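Local coordinates for protein adenosine kinase (PDB 3UBO) that binds adenosine and ADP and, as a kinase of the pfkB family, probably transfers a phosphate group from ATP to the nucleoside, at residues Y6-G12 with G75-G81; A67-S72 with I96-V101; L189-V195 with Q219-L224; A238-A244 with V255-A259. One frame throughout, in Å; residues are numbered along the deposited sequence.

Contact 1 of 4, residues Y6-G12 with G75-G81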
loop_
_atom_site.group_PDB
_atom_site.type_symbol
_atom_site.label_atom_id
_atom_site.label_comp_id
_atom_site.label_asym_id
_atom_site.label_seq_id
_atom_site.Cartn_x
_atom_site.Cartn_y
_atom_site.Cartn_z
ATOM N N TYR A 6 17.075 24.220 1.811
ATOM C CA TYR A 6 15.751 23.626 1.841
ATOM C C TYR A 6 14.725 24.740 1.887
ATOM O O TYR A 6 14.890 25.751 2.608
ATOM C CB TYR A 6 15.544 22.581 3.006
ATOM C CG TYR A 6 16.618 21.489 3.048
ATOM C CD1 TYR A 6 16.655 20.444 2.098
ATOM C CD2 TYR A 6 17.660 21.547 3.997
ATOM C CE1 TYR A 6 17.698 19.464 2.116
ATOM C CE2 TYR A 6 18.693 20.609 4.014
ATOM C CZ TYR A 6 18.718 19.561 3.085
ATOM O OH TYR A 6 19.754 18.627 3.163
ATOM N N ASP A 7 13.657 24.522 1.112
ATOM C CA ASP A 7 12.437 25.326 1.200
ATOM C C ASP A 7 11.704 24.918 2.425
ATOM O O ASP A 7 11.393 25.753 3.245
ATOM C CB ASP A 7 11.601 25.169 -0.084
ATOM C CG ASP A 7 12.442 25.436 -1.300
ATOM O OD1 ASP A 7 12.843 26.622 -1.374
ATOM O OD2 ASP A 7 12.806 24.490 -2.072
ATOM N N VAL A 8 11.445 23.621 2.570
ATOM C CA VAL A 8 10.778 23.168 3.802
ATOM C C VAL A 8 11.371 22.004 4.574
ATOM O O VAL A 8 11.712 20.906 4.009
ATOM C CB VAL A 8 9.305 22.804 3.624
ATOM C CG1 VAL A 8 8.620 22.929 4.988
ATOM C CG2 VAL A 8 8.634 23.695 2.530
ATOM N N LEU A 9 11.444 22.267 5.878
ATOM C CA LEU A 9 11.759 21.247 6.864
ATOM C C LEU A 9 10.521 20.882 7.731
ATOM O O LEU A 9 9.827 21.756 8.329
ATOM C CB LEU A 9 12.927 21.690 7.718
ATOM C CG LEU A 9 13.321 20.910 8.986
ATOM C CD1 LEU A 9 13.959 19.553 8.637
ATOM C CD2 LEU A 9 14.276 21.731 9.849
ATOM N N THR A 10 10.235 19.584 7.781
ATOM C CA THR A 10 9.163 19.155 8.684
ATOM C C THR A 10 9.648 18.242 9.810
ATOM O O THR A 10 10.581 17.430 9.631
ATOM C CB THR A 10 7.891 18.582 7.961
ATOM O OG1 THR A 10 8.120 17.207 7.594
ATOM C CG2 THR A 10 7.567 19.416 6.718
ATOM N N ILE A 11 9.011 18.455 10.964
ATOM C CA ILE A 11 9.237 17.684 12.170
ATOM C C ILE A 11 7.896 17.186 12.697
ATOM O O ILE A 11 6.935 17.972 12.876
ATOM C CB ILE A 11 9.997 18.490 13.278
ATOM C CG1 ILE A 11 11.347 18.984 12.767
ATOM C CG2 ILE A 11 10.238 17.628 14.555
ATOM C CD1 ILE A 11 12.310 19.343 13.900
ATOM N N GLY A 12 7.833 15.869 12.895
ATOM C CA GLY A 12 6.582 15.196 13.215
ATOM C C GLY A 12 6.780 13.718 13.562
ATOM O O GLY A 12 7.842 13.138 13.308
ATOM N N GLY A 75 9.620 21.305 -4.913
ATOM C CA GLY A 75 10.460 21.884 -3.862
ATOM C C GLY A 75 11.572 21.016 -3.250
ATOM O O GLY A 75 11.724 19.823 -3.588
ATOM N N ARG A 76 12.376 21.635 -2.377
ATOM C CA ARG A 76 13.416 20.916 -1.633
ATOM C C ARG A 76 13.052 20.846 -0.137
ATOM O O ARG A 76 12.751 21.869 0.530
ATOM C CB ARG A 76 14.830 21.555 -1.778
ATOM C CG ARG A 76 15.309 21.930 -3.225
ATOM C CD ARG A 76 16.293 23.168 -3.194
ATOM N NE ARG A 76 15.619 24.433 -2.792
ATOM C CZ ARG A 76 16.233 25.464 -2.212
ATOM N NH1 ARG A 76 17.543 25.374 -1.939
ATOM N NH2 ARG A 76 15.540 26.553 -1.872
ATOM N N ALA A 77 13.078 19.623 0.381
ATOM C CA ALA A 77 12.508 19.347 1.704
ATOM C C ALA A 77 13.404 18.423 2.570
ATOM O O ALA A 77 14.247 17.679 2.059
ATOM C CB ALA A 77 11.080 18.733 1.525
ATOM N N ALA A 78 13.145 18.445 3.866
ATOM C CA ALA A 78 13.913 17.644 4.835
ATOM C C ALA A 78 13.027 17.337 6.036
ATOM O O ALA A 78 12.047 18.102 6.349
ATOM C CB ALA A 78 15.207 18.360 5.289
ATOM N N TYR A 79 13.356 16.217 6.699
ATOM C CA TYR A 79 12.420 15.675 7.693
ATOM C C TYR A 79 13.175 15.098 8.859
ATOM O O TYR A 79 14.249 14.490 8.689
ATOM C CB TYR A 79 11.371 14.648 7.077
ATOM C CG TYR A 79 10.477 13.951 8.148
ATOM C CD1 TYR A 79 9.408 14.630 8.736
ATOM C CD2 TYR A 79 10.740 12.637 8.580
ATOM C CE1 TYR A 79 8.642 14.064 9.682
ATOM C CE2 TYR A 79 9.941 12.041 9.526
ATOM C CZ TYR A 79 8.908 12.777 10.077
ATOM O OH TYR A 79 8.138 12.224 11.057
ATOM N N PHE A 80 12.634 15.343 10.044
ATOM C CA PHE A 80 13.179 14.707 11.231
ATOM C C PHE A 80 12.058 13.887 11.867
ATOM O O PHE A 80 10.969 14.470 12.164
ATOM C CB PHE A 80 13.638 15.727 12.312
ATOM C CG PHE A 80 14.660 16.751 11.860
ATOM C CD1 PHE A 80 15.542 16.489 10.798
ATOM C CD2 PHE A 80 14.762 17.990 12.550
ATOM C CE1 PHE A 80 16.536 17.437 10.464
ATOM C CE2 PHE A 80 15.698 18.943 12.197
ATOM C CZ PHE A 80 16.611 18.670 11.183
ATOM N N GLY A 81 12.288 12.595 12.078
ATOM C CA GLY A 81 11.290 11.730 12.679
ATOM C C GLY A 81 11.907 10.665 13.564
ATOM O O GLY A 81 13.115 10.431 13.520
#
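Val8 to Ile11 pair one for one with Ala77 to Phe80, parallel and 17° from exact alignment, their axes approaching to 4.7 Å. These are neighbouring strands in the large parallel sheet of the Rossmann-like ribokinase (pfkB) fold. Thr10 bonds on both sides of its opposite number Tyr79: Thr10 N donates to Ala78 O at 2.7 Å, and Thr10 O accepts from Phe80 N at 3.0 Å.

Where the pairing begins, the chain turns a corner at Asp7, whose carboxylate reaches Arg76 because CG lies beside its own backbone N (chi1 -52°). OD2 of Asp7 takes Arg76 N on its anti lone pair at 2.9 Å and Arg76 NE as well, while OD1 forms a salt bridge with NH2 of Arg76 at 2.7 Å. The guanidinium grips side-on, yet its plane is turned 66° from the carboxylate. With an alanine here, Arg76 N and NE would probably lose the acceptor they share, and the guanidinium would keep its bond from NH1 to Ala4 O but lose its salt bridge.

Thr10 OG1, bonded to Ala63 O, meets the edge of the Tyr79 ring. Val8 and Ala77, on the same face, pack against Val70 of helix 62-73. Small and large residues interlock on the other face, under helix 146-150: Ala78 CB lies over the Tyr6 ring, 4.0 Å from its centroid, and Leu9 CD1 sits over the Phe80 ring, 3.8 Å from that centroid.

Contact 2 of 4, residues A67-S72 with I96-V101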
loop_
_atom_site.group_PDB
_atom_site.type_symbol
_atom_site.label_atom_id
_atom_site.label_comp_id
_atom_site.label_asym_id
_atom_site.label_seq_id
_atom_site.Cartn_x
_atom_site.Cartn_y
_atom_site.Cartn_z
ATOM N N ALA A 67 6.057 16.862 3.880
ATOM C CA ALA A 67 7.402 16.920 3.228
ATOM C C ALA A 67 7.589 16.087 1.958
ATOM O O ALA A 67 8.291 16.531 1.026
ATOM C CB ALA A 67 8.571 16.600 4.241
ATOM N N ALA A 68 7.023 14.858 1.930
ATOM C CA ALA A 68 6.862 14.123 0.651
ATOM C C ALA A 68 6.045 15.009 -0.316
ATOM O O ALA A 68 6.353 15.019 -1.484
ATOM C CB ALA A 68 6.216 12.721 0.798
ATOM N N GLY A 69 5.097 15.796 0.202
ATOM C CA GLY A 69 4.328 16.754 -0.606
ATOM C C GLY A 69 5.122 17.812 -1.380
ATOM O O GLY A 69 5.081 17.861 -2.629
ATOM N N VAL A 70 5.825 18.653 -0.614
ATOM C CA VAL A 70 6.770 19.624 -1.130
ATOM C C VAL A 70 7.763 19.017 -2.141
ATOM O O VAL A 70 7.762 19.410 -3.305
ATOM C CB VAL A 70 7.524 20.366 -0.004
ATOM C CG1 VAL A 70 8.568 21.199 -0.636
ATOM C CG2 VAL A 70 6.568 21.206 0.841
ATOM N N ALA A 71 8.622 18.089 -1.711
ATOM C CA ALA A 71 9.424 17.335 -2.704
ATOM C C ALA A 71 8.660 16.954 -4.008
ATOM O O ALA A 71 9.165 17.141 -5.091
ATOM C CB ALA A 71 10.084 16.104 -2.087
ATOM N N SER A 72 7.453 16.410 -3.901
ATOM C CA SER A 72 6.660 16.043 -5.086
ATOM C C SER A 72 6.297 17.268 -5.928
ATOM O O SER A 72 6.488 17.236 -7.130
ATOM C CB SER A 72 5.413 15.194 -4.721
ATOM O OG SER A 72 5.513 13.869 -5.242
ATOM N N ILE A 96 10.186 8.145 2.539
ATOM C CA ILE A 96 10.520 9.560 2.548
ATOM C C ILE A 96 11.811 9.945 1.738
ATOM O O ILE A 96 11.855 11.002 1.102
ATOM C CB ILE A 96 10.657 10.079 3.988
ATOM C CG1 ILE A 96 10.603 11.586 3.979
ATOM C CG2 ILE A 96 11.838 9.486 4.601
ATOM C CD1 ILE A 96 9.281 12.090 3.785
ATOM N N ARG A 97 12.839 9.101 1.760
ATOM C CA ARG A 97 13.981 9.316 0.885
ATOM C C ARG A 97 13.713 9.211 -0.622
ATOM O O ARG A 97 14.211 10.021 -1.437
ATOM C CB ARG A 97 15.131 8.432 1.264
ATOM C CG ARG A 97 15.862 8.982 2.507
ATOM C CD ARG A 97 17.073 8.134 2.843
ATOM N NE ARG A 97 17.504 8.376 4.187
ATOM C CZ ARG A 97 18.324 7.553 4.839
ATOM N NH1 ARG A 97 18.800 6.457 4.253
ATOM N NH2 ARG A 97 18.702 7.836 6.063
ATOM N N ALA A 98 12.919 8.233 -1.012
ATOM C CA ALA A 98 12.682 8.094 -2.409
ATOM C C ALA A 98 11.819 9.284 -2.913
ATOM O O ALA A 98 11.751 9.537 -4.133
ATOM C CB ALA A 98 12.070 6.755 -2.688
ATOM N N GLN A 99 11.185 10.044 -1.995
ATOM C CA GLN A 99 10.569 11.341 -2.391
ATOM C C GLN A 99 11.643 12.348 -2.839
ATOM O O GLN A 99 11.350 13.216 -3.620
ATOM C CB GLN A 99 9.730 11.983 -1.275
ATOM C CG GLN A 99 8.409 11.255 -0.947
ATOM C CD GLN A 99 7.307 11.335 -2.059
ATOM O OE1 GLN A 99 7.186 12.359 -2.732
ATOM N NE2 GLN A 99 6.510 10.272 -2.224
ATOM N N GLY A 100 12.902 12.189 -2.355
ATOM C CA GLY A 100 13.991 13.141 -2.541
ATOM C C GLY A 100 14.140 14.043 -1.310
ATOM O O GLY A 100 14.894 15.004 -1.324
ATOM N N VAL A 101 13.418 13.720 -0.235
ATOM C CA VAL A 101 13.581 14.429 1.017
ATOM C C VAL A 101 14.847 13.969 1.731
ATOM O O VAL A 101 15.324 12.840 1.531
ATOM C CB VAL A 101 12.360 14.298 1.942
ATOM C CG1 VAL A 101 12.708 14.783 3.311
ATOM C CG2 VAL A 101 11.219 15.075 1.400
#
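Ala67 opens the contact by bringing its carbonyl O and its CB to the same methyl, Val101 CG2, with CB at 4.2 Å from it. Val101 also rests on Ala77 and Tyr79, so it wedges between helix 62-73 and the parallel sheet of this Rossmann-like fold. One residue on, Ala68 meets the end of helix 87-98: its CB lies alongside CG and CD of Gln99, while Ile96 CD1 approaches Ala68 N at 4.0 Å. Alanine suits this place, since it leaves the bulk to Gln99, which folds against the helix through a bend at chi2 (-69°). OE1 of Gln99 comes within 3.1 Å of Ala68 O, but both are acceptors and no bond joins them; the amide is held instead by its NE2, which donates to Pro318 O. Ala71, a turn further, points toward the other segment and packs its CB 3.8 Å from Val101 CG2, beside Gln99 O. Ser72 ends the segment with OG 3.4 Å from Gln99 OE1, at most a weak and unsettled bond, because Val320 O competes for the same proton.

The facing chain can turn from Gln99 to Val101 because Gly100 closes the helix in a Schellman motif. Its phi of 98° would jam a side chain against the preceding carbonyl. Gln99 also packs on Pro54 of the second subunit. With alanine methyls, a valine and aliphatic carbons in the joint and scarcely a polar link across it, cohesion here rests chiefly on fit and the burial of apolar surface.

Contact 3 of 4, residues L189-V195 with Q219-L224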
loop_
_atom_site.group_PDB
_atom_site.type_symbol
_atom_site.label_atom_id
_atom_site.label_comp_id
_atom_site.label_asym_id
_atom_site.label_seq_id
_atom_site.Cartn_x
_atom_site.Cartn_y
_atom_site.Cartn_z
ATOM N N LEU A 189 -2.353 22.479 13.390
ATOM C CA LEU A 189 -2.978 22.096 14.659
ATOM C C LEU A 189 -3.309 20.593 14.786
ATOM O O LEU A 189 -3.853 20.128 15.798
ATOM C CB LEU A 189 -4.264 22.878 14.835
ATOM C CG LEU A 189 -4.065 24.219 15.508
ATOM C CD1 LEU A 189 -2.661 24.627 15.249
ATOM C CD2 LEU A 189 -5.054 25.212 14.976
ATOM N N SER A 190 -3.071 19.852 13.708
ATOM C CA SER A 190 -3.195 18.398 13.724
ATOM C C SER A 190 -4.627 17.851 13.794
ATOM O O SER A 190 -5.113 17.242 12.813
ATOM C CB SER A 190 -2.363 17.868 14.866
ATOM O OG SER A 190 -0.980 18.041 14.557
ATOM N N ASP A 191 -5.305 18.073 14.926
ATOM C CA ASP A 191 -6.554 17.382 15.205
ATOM C C ASP A 191 -7.313 18.142 16.252
ATOM O O ASP A 191 -6.742 18.792 17.115
ATOM C CB ASP A 191 -6.231 15.925 15.620
ATOM C CG ASP A 191 -7.400 15.202 16.241
ATOM O OD1 ASP A 191 -8.535 15.102 15.678
ATOM O OD2 ASP A 191 -7.150 14.720 17.358
ATOM N N SER A 192 -8.618 18.092 16.186
ATOM C CA SER A 192 -9.339 18.933 17.101
ATOM C C SER A 192 -9.297 18.433 18.533
ATOM O O SER A 192 -9.796 19.105 19.410
ATOM C CB SER A 192 -10.771 19.181 16.645
ATOM O OG SER A 192 -11.602 18.126 17.055
ATOM N N PHE A 193 -8.717 17.280 18.822
ATOM C CA PHE A 193 -8.636 16.894 20.240
ATOM C C PHE A 193 -7.297 17.237 20.788
ATOM O O PHE A 193 -7.176 17.515 21.955
ATOM C CB PHE A 193 -8.953 15.413 20.496
ATOM C CG PHE A 193 -10.420 15.092 20.337
ATOM C CD1 PHE A 193 -11.267 15.088 21.442
ATOM C CD2 PHE A 193 -10.966 14.825 19.052
ATOM C CE1 PHE A 193 -12.667 14.827 21.282
ATOM C CE2 PHE A 193 -12.365 14.559 18.880
ATOM C CZ PHE A 193 -13.214 14.560 20.011
ATOM N N CYS A 194 -6.282 17.162 19.928
ATOM C CA CYS A 194 -4.947 17.666 20.199
ATOM C C CYS A 194 -5.187 19.077 20.647
ATOM O O CYS A 194 -4.810 19.448 21.758
ATOM C CB CYS A 194 -4.138 17.666 18.919
ATOM S SG CYS A 194 -2.366 17.510 19.129
ATOM N N VAL A 195 -5.886 19.854 19.819
ATOM C CA VAL A 195 -6.275 21.214 20.217
ATOM C C VAL A 195 -6.842 21.363 21.666
ATOM O O VAL A 195 -6.281 22.130 22.436
ATOM C CB VAL A 195 -7.078 21.983 19.106
ATOM C CG1 VAL A 195 -7.640 23.296 19.620
ATOM C CG2 VAL A 195 -6.180 22.221 17.869
ATOM N N GLN A 219 -12.828 22.931 12.266
ATOM C CA GLN A 219 -13.106 22.494 13.648
ATOM C C GLN A 219 -11.969 22.860 14.618
ATOM O O GLN A 219 -12.205 23.357 15.723
ATOM C CB GLN A 219 -13.438 20.990 13.708
ATOM C CG GLN A 219 -14.875 20.670 13.280
ATOM C CD GLN A 219 -15.909 21.727 13.754
ATOM O OE1 GLN A 219 -15.851 22.239 14.893
ATOM N NE2 GLN A 219 -16.849 22.051 12.878
ATOM N N GLU A 220 -10.745 22.601 14.173
ATOM C CA GLU A 220 -9.536 22.906 14.941
ATOM C C GLU A 220 -9.444 24.393 15.319
ATOM O O GLU A 220 -9.195 24.754 16.485
ATOM C CB GLU A 220 -8.302 22.468 14.172
ATOM C CG GLU A 220 -8.090 20.972 14.222
ATOM C CD GLU A 220 -7.432 20.377 12.947
ATOM O OE1 GLU A 220 -6.729 21.098 12.169
ATOM O OE2 GLU A 220 -7.645 19.152 12.722
ATOM N N ALA A 221 -9.669 25.253 14.333
ATOM C CA ALA A 221 -9.777 26.679 14.611
ATOM C C ALA A 221 -10.945 27.088 15.531
ATOM O O ALA A 221 -10.741 27.879 16.447
ATOM C CB ALA A 221 -9.779 27.466 13.343
ATOM N N LEU A 222 -12.144 26.551 15.325
ATOM C CA LEU A 222 -13.260 26.869 16.228
ATOM C C LEU A 222 -12.956 26.518 17.681
ATOM O O LEU A 222 -13.590 27.055 18.584
ATOM C CB LEU A 222 -14.535 26.132 15.823
ATOM C CG LEU A 222 -15.141 26.575 14.485
ATOM C CD1 LEU A 222 -16.415 25.798 14.110
ATOM C CD2 LEU A 222 -15.395 28.058 14.502
ATOM N N ALA A 223 -11.996 25.615 17.888
ATOM C CA ALA A 223 -11.859 24.905 19.145
ATOM C C ALA A 223 -10.674 25.432 19.873
ATOM O O ALA A 223 -10.505 25.205 21.064
ATOM C CB ALA A 223 -11.650 23.429 18.884
ATOM N N LEU A 224 -9.812 26.087 19.114
ATOM C CA LEU A 224 -8.642 26.737 19.648
ATOM C C LEU A 224 -9.046 27.993 20.414
ATOM O O LEU A 224 -8.368 28.373 21.346
ATOM C CB LEU A 224 -7.687 27.063 18.516
ATOM C CG LEU A 224 -6.479 27.959 18.730
ATOM C CD1 LEU A 224 -5.420 27.258 19.608
ATOM C CD2 LEU A 224 -5.905 28.397 17.384
#
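Apolar packing joins Val195 to the last turn of helix 218-224. CG1 of Val195 stands anti to its backbone N (chi1 171°) and thus projects at Leu224, 3.9 Å from its CB, and at Ala223, 4.1 Å from its CB; a branched residue over a small one lets the helices come close. Leu189 CD2 meets Leu224 CD2 at 4.1 Å, their side chains crossing at about a right angle.

Residues 189-191 are the turn between strand 184-188 and helix 192-197, and 219-224 lie in the helix after the neighbouring strand 213-217, so two adjacent beta-alpha units of the Rossmann-like core meet here, close to the bound adenosine and ADP. Asp191 is the N-cap of helix 192-197, its OD2 weakly accepting Phe193 N at 3.3 Å. Asn217 and Glu220 fit the N-x-x-E motif of ribokinase relatives, in which it is linked to magnesium and phosphate.

Among polar groups, Glu220 dominates. Its chain bends at chi2 (148°), CG lying 3.5 Å from Ser192 N, and its OE1 accepts from Asn217 N, of the ADP pocket. Were Glu220 cut back to an alanine, Asn217 N would probably lose this acceptor and a gap would open beside the 190-192 turn. OE2 of Glu220 lies 3.2 Å from Ser190 O, two acceptors that form no bond.

Contact 4 of 4, residues A238-A244 with V255-A259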
loop_
_atom_site.group_PDB
_atom_site.type_symbol
_atom_site.label_atom_id
_atom_site.label_comp_id
_atom_site.label_asym_id
_atom_site.label_seq_id
_atom_site.Cartn_x
_atom_site.Cartn_y
_atom_site.Cartn_z
ATOM N N ALA A 238 -5.729 35.687 13.516
ATOM C CA ALA A 238 -4.974 36.792 12.894
ATOM C C ALA A 238 -4.087 37.578 13.862
ATOM O O ALA A 238 -3.010 37.982 13.474
ATOM C CB ALA A 238 -5.902 37.740 12.204
ATOM N N ARG A 239 -4.577 37.788 15.093
ATOM C CA ARG A 239 -3.870 38.451 16.192
ATOM C C ARG A 239 -2.657 37.684 16.714
ATOM O O ARG A 239 -1.711 38.309 17.294
ATOM C CB ARG A 239 -4.786 38.660 17.416
ATOM C CG ARG A 239 -6.095 39.344 17.164
ATOM C CD ARG A 239 -6.717 39.882 18.463
ATOM N NE ARG A 239 -8.003 40.541 18.179
ATOM C CZ ARG A 239 -8.953 40.810 19.084
ATOM N NH1 ARG A 239 -8.778 40.489 20.372
ATOM N NH2 ARG A 239 -10.087 41.404 18.693
ATOM N N ASP A 240 -2.685 36.348 16.585
ATOM C CA ASP A 240 -1.712 35.547 17.342
ATOM C C ASP A 240 -0.543 34.991 16.508
ATOM O O ASP A 240 0.495 34.540 17.074
ATOM C CB ASP A 240 -2.427 34.472 18.159
ATOM C CG ASP A 240 -3.503 35.052 19.066
ATOM O OD1 ASP A 240 -3.603 36.298 19.149
ATOM O OD2 ASP A 240 -4.255 34.269 19.701
ATOM N N CYS A 241 -0.716 35.052 15.175
ATOM C CA CYS A 241 0.353 34.726 14.210
ATOM C C CYS A 241 0.450 35.710 13.021
ATOM O O CYS A 241 -0.476 36.479 12.751
ATOM C CB CYS A 241 0.215 33.277 13.719
ATOM S SG CYS A 241 -1.401 32.945 12.973
ATOM N N LYS A 242 1.565 35.668 12.296
ATOM C CA LYS A 242 1.763 36.536 11.129
ATOM C C LYS A 242 0.761 36.169 10.053
ATOM O O LYS A 242 0.054 37.028 9.487
ATOM C CB LYS A 242 3.202 36.424 10.590
ATOM C CG LYS A 242 4.216 36.974 11.602
ATOM C CD LYS A 242 5.705 36.887 11.186
ATOM C CE LYS A 242 6.611 36.904 12.452
ATOM N NZ LYS A 242 8.075 36.940 12.067
ATOM N N LEU A 243 0.708 34.852 9.819
ATOM C CA LEU A 243 0.041 34.194 8.699
ATOM C C LEU A 243 -0.662 32.912 9.213
ATOM O O LEU A 243 -0.118 32.165 10.054
ATOM C CB LEU A 243 1.096 33.855 7.626
ATOM C CG LEU A 243 0.544 33.348 6.300
ATOM C CD1 LEU A 243 -0.673 34.194 5.957
ATOM C CD2 LEU A 243 1.610 33.341 5.178
ATOM N N ALA A 244 -1.864 32.662 8.707
ATOM C CA ALA A 244 -2.654 31.506 9.120
ATOM C C ALA A 244 -3.685 30.978 8.040
ATOM O O ALA A 244 -4.747 31.564 7.808
ATOM C CB ALA A 244 -3.342 31.821 10.424
ATOM N N VAL A 255 -7.220 31.772 3.812
ATOM C CA VAL A 255 -6.031 32.307 4.468
ATOM C C VAL A 255 -6.262 33.676 5.147
ATOM O O VAL A 255 -7.023 34.468 4.713
ATOM C CB VAL A 255 -4.855 32.331 3.492
ATOM C CG1 VAL A 255 -3.545 32.791 4.185
ATOM C CG2 VAL A 255 -4.655 30.953 2.916
ATOM N N VAL A 256 -5.597 33.935 6.254
ATOM C CA VAL A 256 -5.867 35.127 7.063
ATOM C C VAL A 256 -4.542 35.861 7.443
ATOM O O VAL A 256 -3.566 35.211 7.858
ATOM C CB VAL A 256 -6.728 34.740 8.303
ATOM C CG1 VAL A 256 -6.431 35.612 9.460
ATOM C CG2 VAL A 256 -8.214 34.772 7.946
ATOM N N ARG A 257 -4.523 37.195 7.209
ATOM C CA ARG A 257 -3.393 38.140 7.470
ATOM C C ARG A 257 -3.964 39.511 7.851
ATOM O O ARG A 257 -4.388 40.293 6.964
ATOM C CB ARG A 257 -2.499 38.287 6.245
ATOM C CG ARG A 257 -1.198 38.861 6.585
ATOM C CD ARG A 257 -0.118 38.286 5.711
ATOM N NE ARG A 257 -0.277 38.682 4.307
ATOM C CZ ARG A 257 0.628 38.422 3.346
ATOM N NH1 ARG A 257 1.761 37.746 3.637
ATOM N NH2 ARG A 257 0.397 38.837 2.095
ATOM N N GLY A 258 -4.002 39.772 9.162
ATOM C CA GLY A 258 -4.785 40.856 9.736
ATOM C C GLY A 258 -6.277 40.851 9.394
ATOM O O GLY A 258 -7.068 40.107 10.005
ATOM N N ALA A 259 -6.658 41.692 8.421
ATOM C CA ALA A 259 -8.066 41.867 7.987
ATOM C C ALA A 259 -8.205 41.449 6.525
ATOM O O ALA A 259 -9.302 41.500 5.922
ATOM C CB ALA A 259 -8.535 43.327 8.185
#
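Leu243 and Val255 meet because each sends a carbon out anti to its own backbone N: CG of Leu243 (chi1 -171°) and CG1 of Val255 (chi1 -176°). The result brings Leu243 CD1 to 3.7 Å from Val255 CG1. The same methyl lies 3.6 Å from Val256 O. Arg257 likewise has CG anti to its backbone N, which lays CG 3.7 Å from Lys242 O; bends at chi2 and chi3 then carry the guanidinium on to a long, weak ion pair with Glu260.

Beneath these side chains the backbones make one antiparallel bridge, the hydrogen-bonded pair Ala244 and Val256. Ala244 N donates to Val256 O at 3.2 Å in the carbonyl plane, whereas in the return bond Val256 N stands 43° out of the plane of the Ala244 carbonyl, 3.0 Å from Ala244 O. The bridge ties the hairpin of strands 253-257 and 260-264 to the chain leaving helix 230-240 for edge strand 246-247 of the parallel sheet. Ala238, on the last turn of that helix, packs its CB 3.5 Å from Val256 CG1 and beside Gly258 O. Gly258 turns the hairpin with a positive phi, which glycine readily adopts.

Leu243 and Val255 both continue into the packing of helix 278-290, through Tyr290 and Phe286. Leu243 and the two valines are buried, whereas Lys242 and Arg257 are exposed, which implies a join fixed by two backbone bonds and sealed by aliphatic contact, with charge left to the surface.

Contacts 1 and 2 are buried and touch, their centres 9 Å apart. They hold different elements, but helix 62-73, strand 77-80 and helix 87-98 follow one another in the chain, so their segments alternate. Contact 1 joins strands by regular backbone bonds plus a salt bridge at one end; contact 2 sets a helix against a helix end with mostly apolar surfaces. Contact 3, partly buried, lies across the chain's centre from both and places Glu220 near the bound ADP and Ser190 near the adenosine. The centre of contact 4 lies about 20 Å from that of the chain; there two backbone bonds and aliphatic packing hold the join, with charged side chains on the surface.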